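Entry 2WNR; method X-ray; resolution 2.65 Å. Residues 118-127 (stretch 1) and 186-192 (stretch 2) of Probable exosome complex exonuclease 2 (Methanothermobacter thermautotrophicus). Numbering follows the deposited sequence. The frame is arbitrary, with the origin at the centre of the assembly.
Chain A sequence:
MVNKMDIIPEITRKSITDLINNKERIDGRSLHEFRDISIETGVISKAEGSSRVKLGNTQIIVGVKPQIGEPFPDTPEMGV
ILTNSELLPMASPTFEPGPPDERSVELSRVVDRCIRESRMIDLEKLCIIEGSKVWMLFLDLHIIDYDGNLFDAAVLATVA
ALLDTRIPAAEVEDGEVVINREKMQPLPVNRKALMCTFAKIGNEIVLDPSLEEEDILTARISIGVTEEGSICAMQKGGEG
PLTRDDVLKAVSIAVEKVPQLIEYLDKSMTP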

# COMPACT_ATOMS: atom_id res chain seq x y z
N SER A 118 18.79 -22.12 -15.17
CA SER A 118 19.05 -22.93 -16.35
C SER A 118 19.73 -22.10 -17.45
O SER A 118 20.25 -22.66 -18.43
CB SER A 118 17.75 -23.53 -16.88
OG SER A 118 16.91 -22.53 -17.41
N ARG A 119 19.73 -20.78 -17.28
CA ARG A 119 20.30 -19.84 -18.25
C ARG A 119 19.66 -20.08 -19.62
O ARG A 119 20.33 -20.08 -20.66
CB ARG A 119 21.84 -19.89 -18.29
CG ARG A 119 22.51 -19.87 -16.90
CD ARG A 119 23.82 -19.07 -16.87
NE ARG A 119 24.77 -19.54 -17.85
CZ ARG A 119 25.27 -18.89 -18.91
NH1 ARG A 119 24.97 -17.62 -19.20
NH2 ARG A 119 26.11 -19.55 -19.68
N MET A 120 18.35 -20.29 -19.58
CA MET A 120 17.53 -20.58 -20.74
C MET A 120 17.55 -19.45 -21.74
O MET A 120 17.61 -19.68 -22.95
CB MET A 120 16.10 -20.83 -20.29
CG MET A 120 15.08 -20.87 -21.39
SD MET A 120 13.54 -21.56 -20.77
CE MET A 120 12.59 -21.58 -22.29
N ILE A 121 17.51 -18.22 -21.23
CA ILE A 121 17.53 -17.03 -22.07
C ILE A 121 18.86 -16.29 -21.93
O ILE A 121 19.31 -16.03 -20.81
CB ILE A 121 16.32 -16.12 -21.74
CG1 ILE A 121 15.04 -16.81 -22.20
CG2 ILE A 121 16.43 -14.77 -22.43
CD1 ILE A 121 13.85 -16.43 -21.39
N ASP A 122 19.50 -15.99 -23.05
CA ASP A 122 20.74 -15.22 -23.04
C ASP A 122 20.45 -13.74 -22.86
O ASP A 122 20.32 -13.00 -23.84
CB ASP A 122 21.53 -15.45 -24.33
CG ASP A 122 23.02 -15.09 -24.20
OD1 ASP A 122 23.43 -14.57 -23.14
OD2 ASP A 122 23.78 -15.34 -25.16
N LEU A 123 20.32 -13.33 -21.59
CA LEU A 123 20.06 -11.93 -21.23
C LEU A 123 21.04 -10.93 -21.88
O LEU A 123 20.68 -9.78 -22.13
CB LEU A 123 20.04 -11.75 -19.71
CG LEU A 123 19.22 -12.69 -18.81
CD1 LEU A 123 19.39 -12.39 -17.31
CD2 LEU A 123 17.74 -12.82 -19.20
N GLU A 124 22.26 -11.37 -22.17
CA GLU A 124 23.25 -10.54 -22.85
C GLU A 124 22.77 -10.07 -24.22
O GLU A 124 23.11 -8.97 -24.65
CB GLU A 124 24.57 -11.28 -23.01
CG GLU A 124 25.55 -11.07 -21.87
CD GLU A 124 26.97 -11.45 -22.25
OE1 GLU A 124 27.18 -12.63 -22.63
OE2 GLU A 124 27.87 -10.58 -22.19
N LYS A 125 21.99 -10.91 -24.89
CA LYS A 125 21.48 -10.61 -26.23
C LYS A 125 20.22 -9.75 -26.18
O LYS A 125 19.74 -9.29 -27.22
CB LYS A 125 21.21 -11.90 -27.01
CG LYS A 125 22.43 -12.79 -27.17
CD LYS A 125 22.31 -13.71 -28.37
CE LYS A 125 23.46 -14.71 -28.39
NZ LYS A 125 24.09 -14.82 -29.74
N LEU A 126 19.71 -9.53 -24.97
CA LEU A 126 18.56 -8.65 -24.76
C LEU A 126 19.00 -7.22 -24.46
O LEU A 126 18.18 -6.29 -24.42
CB LEU A 126 17.67 -9.20 -23.64
CG LEU A 126 17.06 -10.57 -23.92
CD1 LEU A 126 16.06 -10.93 -22.82
CD2 LEU A 126 16.38 -10.62 -25.28
N CYS A 127 20.30 -7.05 -24.24
CA CYS A 127 20.90 -5.72 -24.15
C CYS A 127 20.52 -4.90 -25.38
O CYS A 127 20.38 -5.44 -26.47
CB CYS A 127 22.43 -5.84 -24.08
SG CYS A 127 23.22 -4.49 -23.19
N PRO A 186 12.51 -14.38 -32.54
CA PRO A 186 12.36 -15.23 -31.37
C PRO A 186 13.29 -14.76 -30.26
O PRO A 186 14.27 -14.06 -30.54
CB PRO A 186 12.79 -16.61 -31.87
CG PRO A 186 12.60 -16.56 -33.34
CD PRO A 186 12.95 -15.16 -33.72
N LEU A 187 12.99 -15.13 -29.01
CA LEU A 187 13.91 -14.87 -27.91
C LEU A 187 15.14 -15.76 -28.08
O LEU A 187 15.01 -16.91 -28.52
CB LEU A 187 13.26 -15.14 -26.56
CG LEU A 187 12.11 -14.24 -26.09
CD1 LEU A 187 11.60 -14.73 -24.74
CD2 LEU A 187 12.52 -12.79 -26.01
N PRO A 188 16.34 -15.24 -27.74
CA PRO A 188 17.54 -16.09 -27.75
C PRO A 188 17.42 -17.17 -26.68
O PRO A 188 17.66 -16.92 -25.49
CB PRO A 188 18.68 -15.10 -27.45
CG PRO A 188 18.01 -13.95 -26.74
CD PRO A 188 16.64 -13.85 -27.34
N VAL A 189 17.02 -18.36 -27.11
CA VAL A 189 16.84 -19.50 -26.22
C VAL A 189 18.07 -20.39 -26.34
O VAL A 189 18.32 -20.95 -27.41
CB VAL A 189 15.55 -20.28 -26.55
CG1 VAL A 189 15.45 -21.54 -25.71
CG2 VAL A 189 14.32 -19.40 -26.34
N ASN A 190 18.83 -20.51 -25.26
CA ASN A 190 20.04 -21.32 -25.26
C ASN A 190 19.77 -22.80 -25.01
O ASN A 190 20.44 -23.67 -25.58
CB ASN A 190 21.05 -20.78 -24.24
CG ASN A 190 21.87 -19.63 -24.79
OD1 ASN A 190 21.95 -19.42 -26.01
ND2 ASN A 190 22.49 -18.87 -23.90
N ARG A 191 18.80 -23.07 -24.14
CA ARG A 191 18.43 -24.43 -23.73
C ARG A 191 17.10 -24.46 -22.97
O ARG A 191 16.57 -23.43 -22.58
CB ARG A 191 19.54 -25.09 -22.89
CG ARG A 191 20.21 -24.20 -21.83
CD ARG A 191 21.42 -24.93 -21.27
NE ARG A 191 22.40 -24.04 -20.63
CZ ARG A 191 23.36 -23.38 -21.27
NH1 ARG A 191 24.20 -22.61 -20.59
NH2 ARG A 191 23.49 -23.47 -22.59
N LYS A 192 16.57 -25.67 -22.78
CA LYS A 192 15.30 -25.84 -22.07
C LYS A 192 15.52 -26.53 -20.75
O LYS A 192 16.49 -27.27 -20.57
CB LYS A 192 14.31 -26.64 -22.91
CG LYS A 192 13.52 -25.82 -23.92
CD LYS A 192 12.99 -26.68 -25.06
CE LYS A 192 14.01 -26.82 -26.16
NZ LYS A 192 13.58 -27.80 -27.19

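The contact between these two stretches rests on a single beta bridge, and its first rule is that backbone sets the register while side chains pack around it. Ile121 and Val189 are the bridged pair, with CA atoms 4.9 Å apart. Two hydrogen bonds flank them: Asn190 N donates to Met120 O at 2.7 Å, and Asp122 N donates to Pro188 O at 3.2 Å, both close to straight. The same two carbonyls also receive CA-H groups, Val189 CA lying 3.4 Å from Met120 O and Ile121 CA 3.4 Å from Pro188 O, so each oxygen is used twice.

Pro188 has the largest covered area, 95 Å². A proline has no amide hydrogen to offer, but here its carbonyl does the bonding, and its ring is free to serve as a compact apolar surface. Its CA-to-CB bond points toward stretch 1, where Leu126 CD2 approaches Pro188 CD at 3.8 Å and Lys125 CB approaches Pro188 CG at the same distance. Lys125 contributes the aliphatic base of its side chain while its end leads away, which lets an exposed lysine take part without burying its charge. Residues 123-126 have helical phi/psi, with Lys125 N bonded to Asp122 O at 2.9 Å, and Lys125 and Leu126 lie beside the ring. Leu187 extends the apolar patch: its CD1 lies 4.4 Å from Ile121 CD1, and its CD2 lies 4.5 Å from Leu126 CD2.

Arg191 has 82 Å² covered, by a different method. Its CA-to-CB bond runs sideways, but the long side chain comes nearer at its end, placing NE 3.4 Å from Ser118 O and one face of the guanidinium against the carbonyl of Arg119. The positive phi of Arg119, in a Schellman motif, marks where the chain leaves the preceding helix. One cost is accepted at the exposed margin, where Arg119 NH2 and Arg191 NH1, like charges, stand 3.7 Å apart.

Met120, with 81 Å² covered, is buried and links the two regions. Its CA-to-CB bond points away overall, yet its extended side chain (t, t, t) starts close to the partner: Met120 CG lies 3.2 Å from Arg191 O and 4.4 Å from Val189 CG1. An unbranched side chain brings a plain methylene, CG, against the Arg191 carbonyl. The CA-to-CB bond of Asn190, by contrast, points toward stretch 1, and its ND2 lies 3.6 Å from Asp122 CB, an amide suited to an exposed position.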